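PDB 5MY5: ABC transporter periplasmic substrate-binding protein from Desulfovibrio alaskensis, which probably captures tungstate in the periplasm, with high selectivity, and hands it to its partner ABC transporter for import into the cell. Local coordinates for residues D115-K120 and A132-V137; M122-A127 and K152-Q157; N181-A184 and Y189-T192; G195-Y200 and G206-K211. The protein carries 2 engineered substitutions. All blocks are in the same frame, centred on the assembly; numbering follows the deposited sequence.

Contact 1: residues D115-K120 and A132-V137; sequences DPAGVK and AADNAV. With NA (sodium ion), chain B.
The methyl group of Ala117 lies against that of Ala136, CB to CB at 4.1 Å. This is the apolar part of a small contact between the loop 115-120 and the end of helix 124-133. Beside it, the carboxylate of Asp134 reaches toward the loop, and its OD2 stops 3.8 Å from Ala117 O. A water bridges the two segments. It donates to Pro116 O and to Asp134 OD2, both at 2.8 Å. Lys130 forms a salt bridge with the same OD2 and also donates to Ala117 O, so one lysine serves both sides.

The loop is shaped by a type I turn from Asp115 to Gly118. The Asp115 carboxylate spans the following residues: OD1 accepts from Val119 N at 3.0 Å and OD2 from Lys120 N at 2.9 Å. Both N-H groups come on the syn side, somewhat out of the carboxylate plane. OD1 is also hydrogen-bonded to Tyr189 OH.

Across from the loop, helix 124-133 ends in a Schellman motif, with Asn135 at positive phi (55°). Asn135 OD1 binds the sodium ion at 2.4 Å, and five waters complete its shell. One of those waters also donates to Ala132 O at 2.8 Å, tying the ion to the last helical turn. With one protein oxygen, the site is mainly hydration. The polar link between the segments runs through a water and Lys130, with Tyr189 also bonding Ala117 N.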
# COMPACT_ATOMS: atom_id res chain seq x y z
N ASP A 115 19.10 -14.00 10.77
CA ASP A 115 18.21 -14.76 9.91
C ASP A 115 18.16 -16.24 10.27
O ASP A 115 18.57 -17.13 9.48
CB ASP A 115 18.67 -14.51 8.50
CG ASP A 115 17.81 -15.13 7.46
OD1 ASP A 115 16.64 -15.46 7.68
OD2 ASP A 115 18.21 -15.24 6.28
N PRO A 116 17.62 -16.55 11.44
CA PRO A 116 17.70 -17.91 11.97
C PRO A 116 17.01 -18.96 11.11
O PRO A 116 17.43 -20.11 11.12
CB PRO A 116 17.12 -17.78 13.39
CG PRO A 116 16.26 -16.56 13.31
CD PRO A 116 16.97 -15.63 12.39
N ALA A 117 16.00 -18.60 10.28
CA ALA A 117 15.40 -19.51 9.34
C ALA A 117 16.08 -19.61 8.00
O ALA A 117 15.65 -20.39 7.15
CB ALA A 117 13.88 -19.14 9.14
N GLY A 118 17.02 -18.70 7.76
CA GLY A 118 17.81 -18.62 6.56
C GLY A 118 17.00 -18.36 5.33
O GLY A 118 17.13 -19.04 4.30
N VAL A 119 16.15 -17.32 5.42
CA VAL A 119 15.31 -16.99 4.27
C VAL A 119 15.78 -15.85 3.33
O VAL A 119 15.13 -15.60 2.32
CB VAL A 119 13.87 -16.64 4.72
CG1 VAL A 119 13.35 -17.78 5.57
CG2 VAL A 119 13.81 -15.30 5.43
N LYS A 120 16.87 -15.16 3.66
CA LYS A 120 17.31 -14.04 2.82
C LYS A 120 17.43 -14.43 1.38
O LYS A 120 18.04 -15.45 1.05
CB LYS A 120 18.60 -13.46 3.36
CG LYS A 120 19.01 -12.12 2.74
CD LYS A 120 20.35 -11.73 3.38
CE LYS A 120 20.99 -10.53 2.71
NZ LYS A 120 20.59 -9.26 3.35
N ALA A 132 7.74 -21.52 8.42
CA ALA A 132 6.69 -22.51 8.91
C ALA A 132 7.43 -23.83 9.24
O ALA A 132 7.23 -24.38 10.35
CB ALA A 132 5.59 -22.75 7.95
N ALA A 133 8.33 -24.30 8.37
CA ALA A 133 8.99 -25.59 8.55
C ALA A 133 9.93 -25.57 9.74
O ALA A 133 9.98 -26.58 10.48
CB ALA A 133 9.77 -25.96 7.28
N ASP A 134 10.61 -24.45 10.01
CA ASP A 134 11.55 -24.27 11.07
C ASP A 134 10.84 -23.81 12.36
O ASP A 134 11.52 -23.60 13.42
CB ASP A 134 12.71 -23.29 10.68
CG ASP A 134 13.70 -23.93 9.64
OD1 ASP A 134 13.48 -25.05 9.14
OD2 ASP A 134 14.73 -23.32 9.33
N ASN A 135 9.53 -23.60 12.31
CA ASN A 135 8.78 -23.02 13.45
C ASN A 135 9.34 -21.72 13.94
O ASN A 135 9.39 -21.40 15.13
CB ASN A 135 8.72 -23.99 14.63
CG ASN A 135 7.85 -25.23 14.37
OD1 ASN A 135 7.00 -25.31 13.44
ND2 ASN A 135 7.92 -26.11 15.30
N ALA A 136 9.88 -20.91 13.01
CA ALA A 136 10.38 -19.60 13.40
C ALA A 136 9.20 -18.68 13.75
O ALA A 136 8.15 -18.77 13.18
CB ALA A 136 11.25 -18.96 12.29
N VAL A 137 9.48 -17.75 14.64
CA VAL A 137 8.50 -16.76 15.07
C VAL A 137 8.14 -15.88 13.92
O VAL A 137 9.03 -15.37 13.22
CB VAL A 137 8.96 -15.89 16.22
CG1 VAL A 137 7.97 -14.75 16.49
CG2 VAL A 137 9.11 -16.72 17.50
NA NA B . 5.32 -26.81 12.69
O HOH W 1 16.37 -22.62 11.53
O HOH W 2 6.72 -27.53 11.29
O HOH W 3 4.70 -25.27 11.20
O HOH W 4 5.84 -28.40 13.79
O HOH W 5 3.71 -27.90 12.00
O HOH W 6 3.99 -25.80 13.98

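Contact 2: residues M122-A127 and K152-Q157; sequences MTVAAA and KSLWKQ
Val124 and Leu154 make the apolar part of this contact. Val124 CG1 lies 4.1 Å from Leu154 CD1 and 4.2 Å from Leu154 CD2, so one valine methyl meets both ends of the leucine fork. The two side chains cross at about a right angle. Val124 CG1 stands opposite the backbone N (chi1 166°), which carries this methyl toward Leu154. Leu128, one turn further along helix 124-133, also touches Leu154.

A second, looser touch is made at the exposed edge. Here Ala125 CB comes within 4.2 Å of the backbone oxygen of Gln157. The Gln157 side chain turns its end away from the helix.

The contact joins the first turn of helix 124-133 to the last turn of helix 146-155, two helices of the periplasmic binding protein fold. Val124 also packs on Val214 of strand 210-214.

The polar bonds serve each helix separately. Thr123 is the N-cap of helix 124-133, and its OG1 accepts from Ala126 N at 3.1 Å with an N-H...O angle of 161°. Asp217 OD2 accepts from Val124 N, so two side-chain oxygens serve the first turn. On the other helix, Trp155 NE1 donates to Glu151 OE2. The Trp155 ring also makes an aromatic contact, edge-to-face with Phe138.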
# COMPACT_ATOMS: atom_id res chain seq x y z
N MET A 122 15.18 -15.51 -0.60
CA MET A 122 14.23 -16.48 -1.13
C MET A 122 13.03 -15.74 -1.72
O MET A 122 12.85 -14.57 -1.44
CB MET A 122 13.73 -17.39 0.02
CG MET A 122 14.71 -18.46 0.46
SD MET A 122 13.94 -19.52 1.74
CE MET A 122 15.14 -20.87 1.91
N THR A 123 12.25 -16.42 -2.52
CA THR A 123 10.92 -15.95 -2.86
C THR A 123 10.02 -15.92 -1.61
O THR A 123 10.28 -16.57 -0.60
CB THR A 123 10.24 -16.85 -3.85
OG1 THR A 123 10.01 -18.11 -3.21
CG2 THR A 123 11.13 -17.06 -5.13
N VAL A 124 8.98 -15.14 -1.67
CA VAL A 124 7.96 -15.11 -0.56
C VAL A 124 7.42 -16.48 -0.23
O VAL A 124 7.43 -16.89 0.95
CB VAL A 124 6.75 -14.19 -0.94
CG1 VAL A 124 5.53 -14.38 -0.02
CG2 VAL A 124 7.22 -12.78 -0.84
N ALA A 125 7.03 -17.25 -1.19
CA ALA A 125 6.53 -18.58 -0.92
C ALA A 125 7.55 -19.48 -0.26
O ALA A 125 7.22 -20.24 0.69
CB ALA A 125 5.89 -19.24 -2.13
N ALA A 126 8.79 -19.47 -0.71
CA ALA A 126 9.84 -20.31 -0.10
C ALA A 126 10.18 -19.85 1.28
O ALA A 126 10.37 -20.63 2.21
CB ALA A 126 11.06 -20.33 -1.01
N ALA A 127 10.13 -18.51 1.50
CA ALA A 127 10.52 -17.97 2.80
C ALA A 127 9.48 -18.35 3.85
O ALA A 127 9.83 -18.74 4.97
CB ALA A 127 10.69 -16.43 2.75
N LYS A 152 -2.22 -12.20 5.13
CA LYS A 152 -2.97 -13.45 5.08
C LYS A 152 -2.97 -14.00 3.68
O LYS A 152 -2.89 -15.23 3.50
CB LYS A 152 -4.41 -13.24 5.48
CG LYS A 152 -4.51 -13.12 6.97
CD LYS A 152 -5.94 -13.11 7.54
CE LYS A 152 -6.59 -11.75 7.42
NZ LYS A 152 -8.03 -11.76 7.87
N SER A 153 -3.07 -13.14 2.67
CA SER A 153 -3.11 -13.57 1.28
C SER A 153 -1.84 -14.30 0.90
O SER A 153 -1.89 -15.16 0.03
CB SER A 153 -3.39 -12.41 0.30
OG SER A 153 -2.25 -11.61 -0.03
N LEU A 154 -0.69 -13.92 1.47
CA LEU A 154 0.60 -14.55 1.16
C LEU A 154 0.66 -16.00 1.58
O LEU A 154 1.18 -16.90 0.84
CB LEU A 154 1.75 -13.86 1.85
CG LEU A 154 1.97 -12.37 1.52
CD1 LEU A 154 3.20 -11.80 2.16
CD2 LEU A 154 2.01 -12.10 0.03
N TRP A 155 0.10 -16.29 2.75
CA TRP A 155 0.09 -17.64 3.23
C TRP A 155 -0.73 -18.52 2.36
O TRP A 155 -0.48 -19.71 2.32
CB TRP A 155 -0.39 -17.73 4.69
CG TRP A 155 0.54 -17.14 5.64
CD1 TRP A 155 0.47 -15.84 6.25
CD2 TRP A 155 1.79 -17.70 6.17
NE1 TRP A 155 1.53 -15.67 7.02
CE2 TRP A 155 2.38 -16.77 7.03
CE3 TRP A 155 2.45 -18.94 5.99
CZ2 TRP A 155 3.56 -17.02 7.73
CZ3 TRP A 155 3.55 -19.19 6.64
CH2 TRP A 155 4.18 -18.27 7.49
N LYS A 156 -1.77 -17.96 1.74
CA LYS A 156 -2.65 -18.75 0.88
C LYS A 156 -1.94 -19.38 -0.31
O LYS A 156 -2.47 -20.32 -0.88
CB LYS A 156 -3.84 -17.91 0.39
CG LYS A 156 -4.86 -17.65 1.46
CD LYS A 156 -5.96 -18.71 1.49
CE LYS A 156 -7.13 -18.23 2.33
NZ LYS A 156 -8.05 -17.36 1.53
N GLN A 157 -0.75 -18.90 -0.65
CA GLN A 157 0.06 -19.41 -1.75
C GLN A 157 1.19 -20.36 -1.39
O GLN A 157 1.95 -20.72 -2.30
CB GLN A 157 0.67 -18.23 -2.52
CG GLN A 157 -0.27 -17.10 -2.89
CD GLN A 157 -1.47 -17.54 -3.75
OE1 GLN A 157 -2.61 -17.59 -3.28
NE2 GLN A 157 -1.20 -17.84 -5.01

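Contact 3: residues N181-A184 and Y189-T192; sequences NVAA and YTMT
Helix 176-186 turns back directly into strand 189-193, and this contact lies on the inside of that tight helix-to-strand connection. Ala183 is the helix residue that touches the strand. Its methyl group points at Thr190, with Ala183 CB 3.9 Å from Thr190 CG2 and 4.0 Å from Thr190 CB. The same methyl lies 4.3 Å from Tyr189 O, so it sits over the peptide between the two strand residues. The CA atoms of Ala183 and Tyr189 are 5.9 Å apart, and the alanine methyl makes the contact there.

The Thr190 side chain divides its two branches. OG1 is opposite the backbone N (chi1 -169°) and donates to Val139 O, its hydrogen-bond partner on strand 138-140. CG2 is placed between the backbone N and the carbonyl carbon, where it meets Ala183. The methyl therefore serves the helix while the hydroxyl serves the next strand.

Tyr189 points its side chain away from the helix. Its OH is hydrogen-bonded to Asp115 OD1 and Ala117 N in the loop after strand 100-112.

Strand 189-193 runs between two others, parallel to strand 138-140 and antiparallel to strand 100-112. Met191 packs against helix 146-155, while Thr190 and Thr192 both touch helix 176-186. The strand thus has a helix on each face of the sheet, and Ala183 belongs to the helix on the Thr190 side.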
# COMPACT_ATOMS: atom_id res chain seq x y z
N ASN A 181 8.02 -3.86 16.42
CA ASN A 181 8.62 -3.94 17.75
C ASN A 181 8.44 -5.27 18.46
O ASN A 181 9.41 -5.78 19.00
CB ASN A 181 8.30 -2.72 18.59
CG ASN A 181 9.12 -1.49 18.09
OD1 ASN A 181 10.34 -1.51 18.23
ND2 ASN A 181 8.54 -0.62 17.37
N VAL A 182 7.28 -5.92 18.27
CA VAL A 182 7.18 -7.27 18.79
C VAL A 182 8.06 -8.27 18.08
O VAL A 182 8.76 -9.08 18.73
CB VAL A 182 5.72 -7.75 18.75
CG1 VAL A 182 5.66 -9.24 19.10
CG2 VAL A 182 4.85 -6.87 19.65
N ALA A 183 8.19 -8.18 16.76
CA ALA A 183 9.10 -9.05 15.99
C ALA A 183 10.52 -8.78 16.47
O ALA A 183 11.28 -9.76 16.69
CB ALA A 183 8.98 -8.83 14.53
N ALA A 184 10.89 -7.52 16.76
CA ALA A 184 12.24 -7.27 17.27
C ALA A 184 12.48 -7.89 18.64
O ALA A 184 13.51 -8.53 18.82
CB ALA A 184 12.55 -5.80 17.30
N TYR A 189 10.24 -12.84 12.48
CA TYR A 189 10.00 -12.33 11.15
C TYR A 189 8.67 -11.59 11.13
O TYR A 189 7.76 -11.96 11.84
CB TYR A 189 9.99 -13.45 10.16
CG TYR A 189 11.36 -14.13 10.01
CD1 TYR A 189 11.76 -15.08 10.90
CD2 TYR A 189 12.21 -13.74 9.03
CE1 TYR A 189 13.00 -15.66 10.79
CE2 TYR A 189 13.45 -14.38 8.88
CZ TYR A 189 13.84 -15.26 9.83
OH TYR A 189 15.08 -15.94 9.63
N THR A 190 8.50 -10.64 10.21
CA THR A 190 7.17 -9.99 10.06
C THR A 190 7.13 -9.41 8.63
O THR A 190 8.15 -9.05 8.02
CB THR A 190 6.90 -8.97 11.15
OG1 THR A 190 5.51 -8.59 11.08
CG2 THR A 190 7.69 -7.73 11.02
N MET A 191 5.92 -9.26 8.10
CA MET A 191 5.68 -8.55 6.84
C MET A 191 5.26 -7.11 7.22
O MET A 191 4.35 -6.90 8.06
CB MET A 191 4.62 -9.23 5.99
CG MET A 191 4.45 -8.62 4.62
SD MET A 191 2.81 -8.75 3.91
CE MET A 191 1.97 -7.50 4.87
N THR A 192 5.90 -6.15 6.52
CA THR A 192 5.60 -4.70 6.69
C THR A 192 5.54 -4.00 5.42
O THR A 192 6.10 -4.44 4.44
CB THR A 192 6.63 -4.05 7.60
OG1 THR A 192 6.31 -2.67 7.85
CG2 THR A 192 8.00 -4.15 7.07

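Contact 4: residues G195-Y200 and G206-K211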
# COMPACT_ATOMS: atom_id res chain seq x y z
N GLY A 195 7.38 1.60 3.60
CA GLY A 195 7.39 2.94 4.20
C GLY A 195 7.60 2.90 5.70
O GLY A 195 8.43 3.57 6.27
N THR A 196 6.80 2.06 6.40
CA THR A 196 6.93 1.95 7.83
C THR A 196 8.33 1.37 8.19
O THR A 196 8.90 1.85 9.17
CB THR A 196 5.84 1.07 8.45
OG1 THR A 196 4.52 1.60 8.10
CG2 THR A 196 5.93 1.06 9.91
N TYR A 197 8.83 0.39 7.41
CA TYR A 197 10.19 -0.06 7.62
C TYR A 197 11.24 1.11 7.56
O TYR A 197 12.08 1.22 8.47
CB TYR A 197 10.63 -1.18 6.72
CG TYR A 197 11.98 -1.65 7.13
CD1 TYR A 197 12.11 -2.38 8.30
CD2 TYR A 197 13.14 -1.37 6.36
CE1 TYR A 197 13.39 -2.79 8.71
CE2 TYR A 197 14.39 -1.72 6.80
CZ TYR A 197 14.50 -2.42 7.94
OH TYR A 197 15.73 -2.86 8.30
N ILE A 198 11.16 1.86 6.48
CA ILE A 198 12.05 3.03 6.33
C ILE A 198 12.00 3.92 7.61
O ILE A 198 13.06 4.37 8.16
CB ILE A 198 11.73 3.77 5.03
CG1 ILE A 198 12.14 2.98 3.81
CG2 ILE A 198 12.36 5.19 5.10
CD1 ILE A 198 11.50 3.49 2.56
N LYS A 199 10.81 4.25 8.13
CA LYS A 199 10.71 5.11 9.31
C LYS A 199 11.28 4.41 10.52
O LYS A 199 12.00 5.04 11.35
CB LYS A 199 9.22 5.54 9.55
CG LYS A 199 8.73 6.47 8.42
CD LYS A 199 7.25 6.88 8.52
CE LYS A 199 6.93 7.93 7.43
NZ LYS A 199 5.45 8.10 7.09
N TYR A 200 10.98 3.13 10.68
CA TYR A 200 11.53 2.37 11.81
C TYR A 200 13.13 2.27 11.76
O TYR A 200 13.81 2.46 12.76
CB TYR A 200 10.93 0.92 11.73
CG TYR A 200 11.67 -0.13 12.52
CD1 TYR A 200 11.58 -0.12 13.89
CD2 TYR A 200 12.43 -1.15 11.89
CE1 TYR A 200 12.30 -1.02 14.68
CE2 TYR A 200 13.07 -2.10 12.66
CZ TYR A 200 12.98 -2.03 14.02
OH TYR A 200 13.73 -3.05 14.62
N GLY A 206 19.58 4.04 11.40
CA GLY A 206 19.99 3.22 10.27
C GLY A 206 20.53 1.84 10.55
O GLY A 206 21.01 1.17 9.63
N ASN A 207 20.48 1.41 11.82
CA ASN A 207 21.00 0.14 12.24
C ASN A 207 19.95 -0.52 13.19
O ASN A 207 20.23 -0.87 14.34
CB ASN A 207 22.32 0.34 12.99
CG ASN A 207 23.10 -0.94 13.16
OD1 ASN A 207 23.00 -1.89 12.36
ND2 ASN A 207 23.92 -0.96 14.18
N PRO A 208 18.74 -0.78 12.67
CA PRO A 208 17.85 -1.63 13.47
C PRO A 208 18.28 -3.12 13.48
O PRO A 208 18.95 -3.58 12.56
CB PRO A 208 16.51 -1.49 12.70
CG PRO A 208 16.99 -1.40 11.29
CD PRO A 208 18.19 -0.48 11.36
N PRO A 209 17.75 -3.89 14.46
CA PRO A 209 18.05 -5.30 14.49
C PRO A 209 17.39 -6.16 13.48
O PRO A 209 17.86 -7.23 13.20
CB PRO A 209 17.60 -5.73 15.89
CG PRO A 209 16.54 -4.72 16.29
CD PRO A 209 17.04 -3.44 15.64
N LEU A 210 16.29 -5.67 12.87
CA LEU A 210 15.56 -6.36 11.84
C LEU A 210 15.90 -5.71 10.52
O LEU A 210 15.91 -4.50 10.43
CB LEU A 210 14.05 -6.23 12.07
CG LEU A 210 13.51 -6.75 13.38
CD1 LEU A 210 12.05 -6.38 13.47
CD2 LEU A 210 13.80 -8.27 13.57
N LYS A 211 16.24 -6.54 9.59
CA LYS A 211 16.70 -6.14 8.22
C LYS A 211 15.69 -6.63 7.20
O LYS A 211 14.93 -7.63 7.46
CB LYS A 211 18.09 -6.77 7.99
CG LYS A 211 19.07 -6.48 9.11
CD LYS A 211 19.39 -5.01 9.25
CE LYS A 211 20.51 -4.78 10.28
NZ LYS A 211 20.75 -3.33 10.63
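Tyr197 and Tyr200, one turn apart on helix 194-203, reach across to the 206-211 segment and form the tight part of this contact. Tyr197 OH donates a hydrogen bond to Leu210 O at 2.7 Å. The C=O...O angle is 132°, and the donor is tilted 15° from the carbonyl plane. Leu210 O lies at the edge of the Tyr197 ring. The same hydroxyl rests 3.6 Å from Pro208 CG and 3.4 Å from Lys211 CA.

Tyr200 makes the more apolar half. Its CE2 lies 3.5 Å from Pro208 CB, and its OH is 3.5 Å from Pro209 CD and 3.9 Å from Leu210 CD1. Both tyrosines have CG opposite the backbone N (chi1 -174° in Tyr197), and the edge of the Tyr200 ring meets Tyr197 CE1. Both touch Pro208, and Tyr200 also reaches Pro209. On the sheet side, Ile110 touches both Tyr197 and Leu210, while Ile180 of helix 176-186 touches Tyr200.

The outer side is looser. Pro209 is exposed and touches Tyr200 OH with CD and CG. Asn207 points away from the helix. Lys211 also turns away, and its chain folds back along its own segment. There NZ donates to Pro208 O at 2.7 Å, in the carbonyl plane, and to Asn207 OD1 at 3.2 Å.

One buried hydroxyl therefore satisfies a strand carbonyl within an apolar setting of proline and leucine. The ammonium group of Lys211 is bonded within its own segment, where the two carbonyl oxygens would probably help to stabilise its charge.

In the fold
All four contacts lie in one lobe of the periplasmic binding protein fold. Contacts 1 and 2 interleave along the chain and share helix 124-133, one at its end and one at its start, with centres about 13 Å apart. They touch where Val119 packs on Ala127. Contacts 3 and 4 follow, with centres about 10 Å apart, where strand 189-193 leads into helix 194-203. Contact 3 touches all the others. Its Tyr189 reaches the loop of contact 1, Met191 packs on Leu154 of contact 2, and Ala183 and Ala184 meet Leu210 of contact 4. Contacts 2 and 4 are about 21 Å apart and do not touch. Helices on both faces of the sheet are thereby joined.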